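Local coordinates for exodeoxyribonuclease 10 (Escherichia coli, PDB 4FZY), which degrades single- and double-stranded DNA from the 3' end, binding single-stranded ends more tightly and using magnesium as cofactor, at residues 5-10 against 87-92; 16-21 against 133-138; 105-110 against 148-153. All coordinates share one frame; numbering follows the deposited sequence.

How the interactions relate
Interactions 1 and 2 are buried and share the centre of the sheet. Interaction 1 sets strand 2-9 on the end of helix 82-88, interaction 2 sets strand 16-25 on the start of helix 137-154, and the two strands are antiparallel neighbours. They meet directly where Glu8 accepts a probable hydrogen bond from the backbone N of Ala136, with their centres about 10 Å apart. Interaction 3 is a surface contact about 24 Å (centre to centre) from either, although it shares helix 137-154 with interaction 2, farther along. Chemistry follows place: metals and aliphatic packing in interaction 1, a salt bridge and small alanines in interaction 2, the end of an indole set against a helix in interaction 3.

Interaction 1. Residues 5-10 against 87-92; sequences IDTETC and RVLPEM. With NA (sodium ion), chain F; NA (sodium ion), chain E; nucleotides of chain A.
Where Ile5 and Thr7 meet Val88 and Leu89 no ring or amide takes part; the flat groups are the carboxylates of Asp6 and Glu8, on the other side of the same strand. Asp6 spans two sodium ions, OD1 binding the chain E ion at 2.2 Å and OD2 the chain F ion at 2.6 Å. Glu8 divides its oxygens as well: OE2 binds the chain F sodium, while OE1 accepts a hydrogen bond of 2.5 Å from O3' of nucleotide DG12 of chain A. The same O3' receives the backbone N of Thr9 at 3.3 Å, so the terminal sugar is gripped from two residues. OP1 of DG12 joins both metals. Two carboxylates in a D-x-E pattern suit the first motif of a DEDDh exonuclease; sodium probably stands where magnesium acts.

On the opposite face of the strand aliphatic groups make the contact. Ile5 CG2 meets Leu89 CD2 at 3.8 Å, the two branched chains crossing at a slant, and Thr7 CG2 rests 3.9 Å from Val88 CG2. Thr7 OG1 stands anti to the backbone N (chi1 -162°), which brings it alongside Leu89 CD1 at 3.7 Å and lets it make a weak hydrogen bond to Glu18 O. Threonine thus offers a methyl to the helix and a hydroxyl to the next strand.

Strand 2-9 runs between strands 16-25 and 76-79, and the end of helix 82-88 covers it, Leu89 also touching Ile16. Asp139 completes the chain F site from helix 137-154, and Asp85 of helix 82-88 lies against Asp6.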
loop_
_atom_site.group_PDB
_atom_site.type_symbol
_atom_site.label_atom_id
_atom_site.label_comp_id
_atom_site.label_asym_id
_atom_site.label_seq_id
_atom_site.Cartn_x
_atom_site.Cartn_y
_atom_site.Cartn_z
ATOM N N ILE B 5 -3.461 11.119 24.971
ATOM C CA ILE B 5 -3.338 9.874 25.710
ATOM C C ILE B 5 -2.108 9.116 25.222
ATOM O O ILE B 5 -1.892 8.996 24.029
ATOM C CB ILE B 5 -4.594 8.982 25.512
ATOM C CG1 ILE B 5 -5.675 9.367 26.508
ATOM C CG2 ILE B 5 -4.274 7.529 25.805
ATOM C CD1 ILE B 5 -5.753 8.402 27.717
ATOM N N ASP B 6 -1.324 8.579 26.151
ATOM C CA ASP B 6 -0.206 7.720 25.782
ATOM C C ASP B 6 0.017 6.600 26.787
ATOM O O ASP B 6 -0.255 6.769 27.976
ATOM C CB ASP B 6 1.077 8.532 25.609
ATOM C CG ASP B 6 2.205 7.721 24.985
ATOM O OD1 ASP B 6 1.943 6.971 24.019
ATOM O OD2 ASP B 6 3.363 7.825 25.462
ATOM N N THR B 7 0.620 5.509 26.314
ATOM C CA THR B 7 0.587 4.239 27.003
ATOM C C THR B 7 1.911 3.450 26.790
ATOM O O THR B 7 2.407 3.357 25.672
ATOM C CB THR B 7 -0.670 3.435 26.558
ATOM O OG1 THR B 7 -0.956 2.400 27.500
ATOM C CG2 THR B 7 -0.482 2.830 25.193
ATOM N N GLU B 8 2.576 3.063 27.876
ATOM C CA GLU B 8 3.713 2.125 27.769
ATOM C C GLU B 8 3.244 0.680 28.056
ATOM O O GLU B 8 2.445 0.456 28.954
ATOM C CB GLU B 8 4.875 2.518 28.712
ATOM C CG GLU B 8 5.429 3.967 28.574
ATOM C CD GLU B 8 5.664 4.426 27.114
ATOM O OE1 GLU B 8 6.019 3.590 26.255
ATOM O OE2 GLU B 8 5.544 5.645 26.840
ATOM N N THR B 9 3.716 -0.277 27.260
ATOM C CA THR B 9 3.167 -1.624 27.260
ATOM C C THR B 9 4.249 -2.706 27.423
ATOM O O THR B 9 5.440 -2.406 27.485
ATOM C CB THR B 9 2.426 -1.926 25.944
ATOM O OG1 THR B 9 3.381 -2.160 24.901
ATOM C CG2 THR B 9 1.495 -0.775 25.531
ATOM N N CYS B 10 3.809 -3.965 27.389
ATOM C CA CYS B 10 4.666 -5.148 27.490
ATOM C C CYS B 10 5.144 -5.663 26.116
ATOM O O CYS B 10 5.984 -6.569 26.037
ATOM C CB CYS B 10 3.903 -6.288 28.167
ATOM S SG CYS B 10 3.229 -5.945 29.812
ATOM N N ARG B 87 -6.287 0.040 20.937
ATOM C CA ARG B 87 -6.391 -1.408 20.914
ATOM C C ARG B 87 -5.987 -2.043 22.239
ATOM O O ARG B 87 -6.539 -3.071 22.639
ATOM C CB ARG B 87 -5.548 -1.985 19.788
ATOM C CG ARG B 87 -6.043 -3.329 19.290
ATOM C CD ARG B 87 -5.293 -3.771 18.043
ATOM N NE ARG B 87 -3.894 -4.045 18.350
ATOM C CZ ARG B 87 -2.868 -3.374 17.839
ATOM N NH1 ARG B 87 -3.072 -2.431 16.919
ATOM N NH2 ARG B 87 -1.634 -3.681 18.217
ATOM N N VAL B 88 -5.001 -1.457 22.901
ATOM C CA VAL B 88 -4.402 -2.078 24.067
ATOM C C VAL B 88 -5.044 -1.569 25.368
ATOM O O VAL B 88 -4.885 -2.168 26.426
ATOM C CB VAL B 88 -2.886 -1.812 24.103
ATOM C CG1 VAL B 88 -2.256 -2.273 22.825
ATOM C CG2 VAL B 88 -2.611 -0.330 24.306
ATOM N N LEU B 89 -5.677 -0.400 25.285
ATOM C CA LEU B 89 -6.350 0.229 26.421
ATOM C C LEU B 89 -7.757 -0.317 26.493
ATOM O O LEU B 89 -8.268 -0.823 25.503
ATOM C CB LEU B 89 -6.406 1.752 26.225
ATOM C CG LEU B 89 -5.605 2.628 27.188
ATOM C CD1 LEU B 89 -4.555 1.832 27.916
ATOM C CD2 LEU B 89 -4.999 3.851 26.498
ATOM N N PRO B 90 -8.404 -0.195 27.663
ATOM C CA PRO B 90 -9.839 -0.490 27.761
ATOM C C PRO B 90 -10.687 0.499 26.953
ATOM O O PRO B 90 -10.230 1.606 26.664
ATOM C CB PRO B 90 -10.118 -0.348 29.257
ATOM C CG PRO B 90 -8.790 -0.524 29.912
ATOM C CD PRO B 90 -7.808 0.080 28.978
ATOM N N GLU B 91 -11.855 0.059 26.492
ATOM C CA GLU B 91 -12.651 0.850 25.536
ATOM C C GLU B 91 -12.921 2.224 26.130
ATOM O O GLU B 91 -13.145 2.344 27.340
ATOM C CB GLU B 91 -13.974 0.127 25.188
ATOM C CG GLU B 91 -15.104 1.030 24.605
ATOM C CD GLU B 91 -16.265 1.278 25.598
ATOM O OE1 GLU B 91 -17.258 0.503 25.577
ATOM O OE2 GLU B 91 -16.185 2.255 26.389
ATOM N N MET B 92 -12.822 3.258 25.292
ATOM C CA MET B 92 -12.774 4.650 25.749
ATOM C C MET B 92 -13.839 5.472 25.046
ATOM O O MET B 92 -13.897 5.488 23.828
ATOM C CB MET B 92 -11.409 5.275 25.435
ATOM C CG MET B 92 -10.209 4.496 25.935
ATOM S SD MET B 92 -9.632 5.032 27.567
ATOM C CE MET B 92 -9.975 6.777 27.537
HETATM NA NA NA F . 5.275 6.441 24.341
HETATM NA NA NA E . 2.292 5.564 22.341
ATOM P P DG A 12 5.036 4.131 21.632
ATOM O OP1 DG A 12 4.660 5.141 22.647
ATOM O OP2 DG A 12 6.192 4.391 20.747
ATOM O "O5'" DG A 12 5.274 2.718 22.369
ATOM C "C5'" DG A 12 4.187 1.917 22.763
ATOM C "C4'" DG A 12 4.673 0.675 23.490
ATOM O "O4'" DG A 12 4.749 -0.415 22.542
ATOM C "C3'" DG A 12 6.062 0.754 24.115
ATOM O "O3'" DG A 12 5.989 1.211 25.465
ATOM C "C2'" DG A 12 6.509 -0.698 24.092
ATOM C "C1'" DG A 12 5.901 -1.187 22.794
ATOM N N9 DG A 12 6.782 -1.030 21.654
ATOM C C8 DG A 12 7.077 0.135 20.991
ATOM N N7 DG A 12 7.869 -0.044 19.973
ATOM C C5 DG A 12 8.111 -1.409 19.958
ATOM C C6 DG A 12 8.914 -2.184 19.086
ATOM O O6 DG A 12 9.577 -1.794 18.114
ATOM N N1 DG A 12 8.896 -3.538 19.420
ATOM C C2 DG A 12 8.178 -4.060 20.466
ATOM N N2 DG A 12 8.237 -5.380 20.619
ATOM N N3 DG A 12 7.452 -3.341 21.317
ATOM C C4 DG A 12 7.460 -2.029 20.994
HETATM O O HOH W 1 3.326 7.060 21.066
HETATM O O HOH W 2 0.600 6.295 20.837
HETATM O O HOH W 3 1.084 3.840 23.085
#

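Interaction 2. Residues 16-21 against 133-138; sequences IVEIAS and HHRALY. With nucleotides of chain A.
The active-site loop of a DEDDh exonuclease, here an H-x-A-x-x-D sequence, is held to the sheet by Glu18, which faces Arg135 across the contact. Glu18 reaches out with CG anti to the backbone N (chi1 -156°) and the rest of its chain extended. Its OE1 accepts from Arg135 NE at 2.8 Å, while OE2 accepts from Arg135 NH2, also at 2.8 Å. Both bonds of this salt bridge are weak, the first with an N-H...O angle of 139°, although the carboxylate and guanidinium planes lie only 24° apart. OE2 also accepts a hydrogen bond of 2.6 Å from water 4, and that water accepts from Leu137 N, linking the carboxylate to the first turn of the helix.

Beside the charges, small methyl groups suit the close approach of strand and helix start. Ala20 CB lies 3.6 Å from Ala136 CB and 3.8 Å from Leu137 CB. At the loop's other end, His134 NE2 gives a weak hydrogen bond of 3.0 Å to OP2 of DG12 of chain A, the phosphate oxygen lying near the ring plane; this is probably the family's active-site histidine.

A classic beta bulge at Val17 and Glu18, set opposite Glu8, interrupts the strand. Strand 16-25 lies between strands 2-9 and 28-36, Ala136 occupies the N-cap position of helix 137-154, and Leu137 also touches Ser34 of strand 28-36.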
loop_
_atom_site.group_PDB
_atom_site.type_symbol
_atom_site.label_atom_id
_atom_site.label_comp_id
_atom_site.label_asym_id
_atom_site.label_seq_id
_atom_site.Cartn_x
_atom_site.Cartn_y
_atom_site.Cartn_z
ATOM N N ILE B 16 -0.462 -3.246 29.943
ATOM C CA ILE B 16 -0.179 -1.857 30.262
ATOM C C ILE B 16 0.725 -1.760 31.481
ATOM O O ILE B 16 0.376 -2.229 32.555
ATOM C CB ILE B 16 -1.490 -1.069 30.537
ATOM C CG1 ILE B 16 -2.508 -1.292 29.411
ATOM C CG2 ILE B 16 -1.206 0.402 30.760
ATOM C CD1 ILE B 16 -2.059 -0.773 28.064
ATOM N N VAL B 17 1.870 -1.108 31.319
ATOM C CA VAL B 17 2.745 -0.819 32.445
ATOM C C VAL B 17 2.742 0.651 32.822
ATOM O O VAL B 17 3.223 1.012 33.888
ATOM C CB VAL B 17 4.202 -1.265 32.175
ATOM C CG1 VAL B 17 4.264 -2.753 31.989
ATOM C CG2 VAL B 17 4.762 -0.565 30.967
ATOM N N GLU B 18 2.237 1.508 31.939
ATOM C CA GLU B 18 2.143 2.929 32.256
ATOM C C GLU B 18 1.073 3.577 31.433
ATOM O O GLU B 18 0.813 3.163 30.312
ATOM C CB GLU B 18 3.475 3.637 32.011
ATOM C CG GLU B 18 3.647 4.913 32.829
ATOM C CD GLU B 18 4.969 5.620 32.558
ATOM O OE1 GLU B 18 5.513 5.485 31.440
ATOM O OE2 GLU B 18 5.436 6.360 33.453
ATOM N N ILE B 19 0.449 4.606 31.991
ATOM C CA ILE B 19 -0.482 5.431 31.236
ATOM C C ILE B 19 -0.371 6.862 31.708
ATOM O O ILE B 19 0.041 7.123 32.846
ATOM C CB ILE B 19 -1.937 4.938 31.399
ATOM C CG1 ILE B 19 -2.875 5.678 30.434
ATOM C CG2 ILE B 19 -2.397 5.102 32.844
ATOM C CD1 ILE B 19 -4.280 5.094 30.350
ATOM N N ALA B 20 -0.679 7.797 30.812
ATOM C CA ALA B 20 -0.567 9.219 31.126
ATOM C C ALA B 20 -1.336 10.041 30.121
ATOM O O ALA B 20 -1.516 9.626 28.977
ATOM C CB ALA B 20 0.891 9.647 31.147
ATOM N N SER B 21 -1.732 11.240 30.537
ATOM C CA SER B 21 -2.381 12.172 29.650
ATOM C C SER B 21 -2.035 13.609 30.012
ATOM O O SER B 21 -1.515 13.878 31.091
ATOM C CB SER B 21 -3.899 11.963 29.666
ATOM O OG SER B 21 -4.437 12.361 30.911
ATOM N N HIS B 133 12.336 9.762 26.746
ATOM C CA HIS B 133 11.567 9.278 25.614
ATOM C C HIS B 133 10.952 7.903 25.929
ATOM O O HIS B 133 11.623 7.013 26.458
ATOM C CB HIS B 133 12.466 9.188 24.382
ATOM C CG HIS B 133 11.739 8.850 23.120
ATOM N ND1 HIS B 133 10.452 9.278 22.863
ATOM C CD2 HIS B 133 12.165 8.240 21.987
ATOM C CE1 HIS B 133 10.094 8.886 21.651
ATOM N NE2 HIS B 133 11.112 8.246 21.101
ATOM N N HIS B 134 9.683 7.734 25.568
ATOM C CA HIS B 134 8.973 6.482 25.788
ATOM C C HIS B 134 8.666 6.297 27.267
ATOM O O HIS B 134 8.581 5.178 27.756
ATOM C CB HIS B 134 9.766 5.281 25.243
ATOM C CG HIS B 134 9.653 5.108 23.756
ATOM N ND1 HIS B 134 10.699 5.365 22.892
ATOM C CD2 HIS B 134 8.602 4.753 22.977
ATOM C CE1 HIS B 134 10.303 5.148 21.648
ATOM N NE2 HIS B 134 9.030 4.792 21.671
ATOM N N ARG B 135 8.358 7.404 27.936
ATOM C CA ARG B 135 7.698 7.357 29.240
ATOM C C ARG B 135 6.313 8.035 29.199
ATOM O O ARG B 135 6.148 9.129 29.718
ATOM C CB ARG B 135 8.564 8.077 30.263
ATOM C CG ARG B 135 9.315 7.168 31.254
ATOM C CD ARG B 135 8.738 5.769 31.357
ATOM N NE ARG B 135 8.014 5.598 32.622
ATOM C CZ ARG B 135 8.542 5.815 33.828
ATOM N NH1 ARG B 135 9.809 6.179 33.942
ATOM N NH2 ARG B 135 7.786 5.715 34.912
ATOM N N ALA B 136 5.311 7.369 28.640
ATOM C CA ALA B 136 3.932 7.892 28.654
ATOM C C ALA B 136 3.832 9.411 28.858
ATOM O O ALA B 136 3.605 10.159 27.907
ATOM C CB ALA B 136 3.117 7.169 29.682
ATOM N N LEU B 137 4.033 9.865 30.090
ATOM C CA LEU B 137 3.930 11.290 30.382
ATOM C C LEU B 137 4.888 12.146 29.552
ATOM O O LEU B 137 4.478 13.134 28.954
ATOM C CB LEU B 137 4.118 11.571 31.868
ATOM C CG LEU B 137 3.756 12.994 32.329
ATOM C CD1 LEU B 137 2.336 13.390 31.862
ATOM C CD2 LEU B 137 3.874 13.118 33.865
ATOM N N TYR B 138 6.147 11.743 29.491
ATOM C CA TYR B 138 7.127 12.429 28.664
ATOM C C TYR B 138 6.670 12.545 27.205
ATOM O O TYR B 138 6.908 13.561 26.554
ATOM C CB TYR B 138 8.453 11.688 28.727
ATOM C CG TYR B 138 9.593 12.385 28.049
ATOM C CD1 TYR B 138 9.784 12.277 26.679
ATOM C CD2 TYR B 138 10.552 13.063 28.792
ATOM C CE1 TYR B 138 10.886 12.872 26.060
ATOM C CE2 TYR B 138 11.644 13.645 28.195
ATOM C CZ TYR B 138 11.818 13.543 26.831
ATOM O OH TYR B 138 12.932 14.128 26.240
ATOM P P DG A 12 5.036 4.131 21.632
ATOM O OP1 DG A 12 4.660 5.141 22.647
ATOM O OP2 DG A 12 6.192 4.391 20.747
ATOM O "O5'" DG A 12 5.274 2.718 22.369
ATOM C "C5'" DG A 12 4.187 1.917 22.763
ATOM C "C4'" DG A 12 4.673 0.675 23.490
ATOM O "O4'" DG A 12 4.749 -0.415 22.542
ATOM C "C3'" DG A 12 6.062 0.754 24.115
ATOM O "O3'" DG A 12 5.989 1.211 25.465
ATOM C "C2'" DG A 12 6.509 -0.698 24.092
ATOM C "C1'" DG A 12 5.901 -1.187 22.794
ATOM N N9 DG A 12 6.782 -1.030 21.654
ATOM C C8 DG A 12 7.077 0.135 20.991
ATOM N N7 DG A 12 7.869 -0.044 19.973
ATOM C C5 DG A 12 8.111 -1.409 19.958
ATOM C C6 DG A 12 8.914 -2.184 19.086
ATOM O O6 DG A 12 9.577 -1.794 18.114
ATOM N N1 DG A 12 8.896 -3.538 19.420
ATOM C C2 DG A 12 8.178 -4.060 20.466
ATOM N N2 DG A 12 8.237 -5.380 20.619
ATOM N N3 DG A 12 7.452 -3.341 21.317
ATOM C C4 DG A 12 7.460 -2.029 20.994
HETATM O O HOH W 4 5.360 8.772 32.626
#

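Interaction 3. Residues 105-110 against 148-153; sequences RLWPGI and IDIMNT
Trp107 presents the six-membered end of its indole to Asp149, Ile150 and Thr153. CH2 approaches Asp149 OD2 at 3.4 Å, the ring and carboxylate planes tilted 21° from each other, and the same carbon lies 3.9 Å from Ile150 CG1. Thr153 OG1 stands at the ring's edge, near its plane, 4.1 Å from CZ2. Leu106 reaches the same helix separately: its CD2 methyl sits 3.8 Å from the backbone O of Ile150 and 4.2 Å from Thr153 CB.

Several features set these groups in place. Trp107 turns CG anti to its carbonyl carbon (chi1 -54°), sending the indole across to the helix, and Leu106 CG lies 3.7 Å above one ring face, near the rim. Asp149 OD2 has its main partner in Arg121, a salt bridge; Arg121 also touches Trp107 and Thr153, so the indole lies beside an ion pair. Thr153 OG1 donates to Asp149 O at 2.7 Å, from the opposite face of that carbonyl to Thr153 N. This bond back to the preceding turn satisfies the hydroxyl and fixes its rotation at the indole edge.

A serine in place of Trp107 would probably leave a gap beside Ile150 and Thr153 and remove the flat surface on which Leu106 rests.

A large, flat tryptophan suits a residue that must span from a chain just leaving helix 99-106 to a neighbouring helix. The nearest atom of the contact lies about 4 Å from the bound DNA. The result is helix-end packing on the surface of the RNase H-like exonuclease fold, tying that exit to the late turns of helix 137-154.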
loop_
_atom_site.group_PDB
_atom_site.type_symbol
_atom_site.label_atom_id
_atom_site.label_comp_id
_atom_site.label_asym_id
_atom_site.label_seq_id
_atom_site.Cartn_x
_atom_site.Cartn_y
_atom_site.Cartn_z
ATOM N N ARG B 105 -1.018 13.689 6.351
ATOM C CA ARG B 105 -1.815 14.457 5.412
ATOM C C ARG B 105 -1.286 15.877 5.255
ATOM O O ARG B 105 -1.330 16.449 4.170
ATOM C CB ARG B 105 -3.276 14.498 5.843
ATOM C CG ARG B 105 -4.099 15.532 5.086
ATOM C CD ARG B 105 -4.669 14.952 3.816
ATOM N NE ARG B 105 -5.727 14.007 4.123
ATOM C CZ ARG B 105 -7.021 14.303 4.108
ATOM N NH1 ARG B 105 -7.417 15.494 3.679
ATOM N NH2 ARG B 105 -7.916 13.387 4.467
ATOM N N LEU B 106 -0.816 16.455 6.349
ATOM C CA LEU B 106 -0.357 17.839 6.328
ATOM C C LEU B 106 1.022 17.948 5.648
ATOM O O LEU B 106 1.283 18.884 4.903
ATOM C CB LEU B 106 -0.317 18.394 7.756
ATOM C CG LEU B 106 -0.095 19.884 7.980
ATOM C CD1 LEU B 106 -1.095 20.684 7.166
ATOM C CD2 LEU B 106 -0.227 20.200 9.455
ATOM N N TRP B 107 1.888 16.968 5.907
ATOM C CA TRP B 107 3.249 16.978 5.392
ATOM C C TRP B 107 3.608 15.619 4.804
ATOM O O TRP B 107 4.247 14.803 5.471
ATOM C CB TRP B 107 4.229 17.323 6.506
ATOM C CG TRP B 107 3.914 18.599 7.228
ATOM C CD1 TRP B 107 3.902 19.854 6.696
ATOM C CD2 TRP B 107 3.641 18.756 8.640
ATOM N NE1 TRP B 107 3.628 20.781 7.678
ATOM C CE2 TRP B 107 3.441 20.133 8.874
ATOM C CE3 TRP B 107 3.545 17.871 9.717
ATOM C CZ2 TRP B 107 3.141 20.647 10.144
ATOM C CZ3 TRP B 107 3.233 18.385 10.988
ATOM C CH2 TRP B 107 3.032 19.757 11.184
ATOM N N PRO B 108 3.199 15.366 3.548
ATOM C CA PRO B 108 3.571 14.124 2.885
ATOM C C PRO B 108 5.056 14.080 2.627
ATOM O O PRO B 108 5.716 15.129 2.614
ATOM C CB PRO B 108 2.811 14.184 1.562
ATOM C CG PRO B 108 2.659 15.624 1.274
ATOM C CD PRO B 108 2.623 16.347 2.607
ATOM N N GLY B 109 5.587 12.861 2.531
ATOM C CA GLY B 109 6.972 12.632 2.147
ATOM C C GLY B 109 8.004 12.815 3.247
ATOM O O GLY B 109 9.151 13.105 2.962
ATOM N N ILE B 110 7.624 12.601 4.496
ATOM C CA ILE B 110 8.604 12.580 5.579
ATOM C C ILE B 110 8.381 11.389 6.522
ATOM O O ILE B 110 7.584 10.524 6.226
ATOM C CB ILE B 110 8.610 13.913 6.356
ATOM C CG1 ILE B 110 7.291 14.133 7.086
ATOM C CG2 ILE B 110 8.841 15.081 5.422
ATOM C CD1 ILE B 110 7.300 15.374 7.922
ATOM N N ILE B 148 -0.341 20.872 18.760
ATOM C CA ILE B 148 -0.497 22.317 18.768
ATOM C C ILE B 148 0.137 22.948 17.529
ATOM O O ILE B 148 -0.434 23.853 16.935
ATOM C CB ILE B 148 0.059 22.935 20.041
ATOM C CG1 ILE B 148 -0.884 22.635 21.212
ATOM C CG2 ILE B 148 0.266 24.450 19.865
ATOM C CD1 ILE B 148 -0.221 22.716 22.548
ATOM N N ASP B 149 1.197 22.320 17.036
ATOM C CA ASP B 149 1.818 22.724 15.775
ATOM C C ASP B 149 0.952 22.371 14.574
ATOM O O ASP B 149 0.833 23.152 13.635
ATOM C CB ASP B 149 3.206 22.088 15.626
ATOM C CG ASP B 149 3.945 22.581 14.389
ATOM O OD1 ASP B 149 4.067 23.804 14.204
ATOM O OD2 ASP B 149 4.392 21.742 13.589
ATOM N N ILE B 150 0.377 21.176 14.598
ATOM C CA ILE B 150 -0.508 20.713 13.535
ATOM C C ILE B 150 -1.757 21.590 13.393
ATOM O O ILE B 150 -2.247 21.827 12.282
ATOM C CB ILE B 150 -0.908 19.250 13.781
ATOM C CG1 ILE B 150 0.277 18.323 13.485
ATOM C CG2 ILE B 150 -2.126 18.867 12.971
ATOM C CD1 ILE B 150 -0.051 16.829 13.571
ATOM N N MET B 151 -2.231 22.122 14.515
ATOM C CA MET B 151 -3.443 22.924 14.528
ATOM C C MET B 151 -3.154 24.347 14.076
ATOM O O MET B 151 -3.907 24.934 13.297
ATOM C CB MET B 151 -4.051 22.929 15.928
ATOM C CG MET B 151 -5.097 21.860 16.135
ATOM S SD MET B 151 -5.354 21.462 17.870
ATOM C CE MET B 151 -6.681 22.604 18.285
ATOM N N ASN B 152 -2.064 24.905 14.579
ATOM C CA ASN B 152 -1.634 26.218 14.139
ATOM C C ASN B 152 -1.352 26.248 12.636
ATOM O O ASN B 152 -1.729 27.193 11.939
ATOM C CB ASN B 152 -0.409 26.659 14.925
ATOM C CG ASN B 152 -0.730 26.947 16.372
ATOM O OD1 ASN B 152 -1.900 27.144 16.729
ATOM N ND2 ASN B 152 0.303 26.958 17.228
ATOM N N THR B 153 -0.741 25.178 12.137
ATOM C CA THR B 153 -0.336 25.125 10.758
ATOM C C THR B 153 -1.504 24.871 9.804
ATOM O O THR B 153 -1.551 25.431 8.712
ATOM C CB THR B 153 0.752 24.090 10.537
ATOM O OG1 THR B 153 1.826 24.326 11.453
ATOM C CG2 THR B 153 1.279 24.183 9.116
#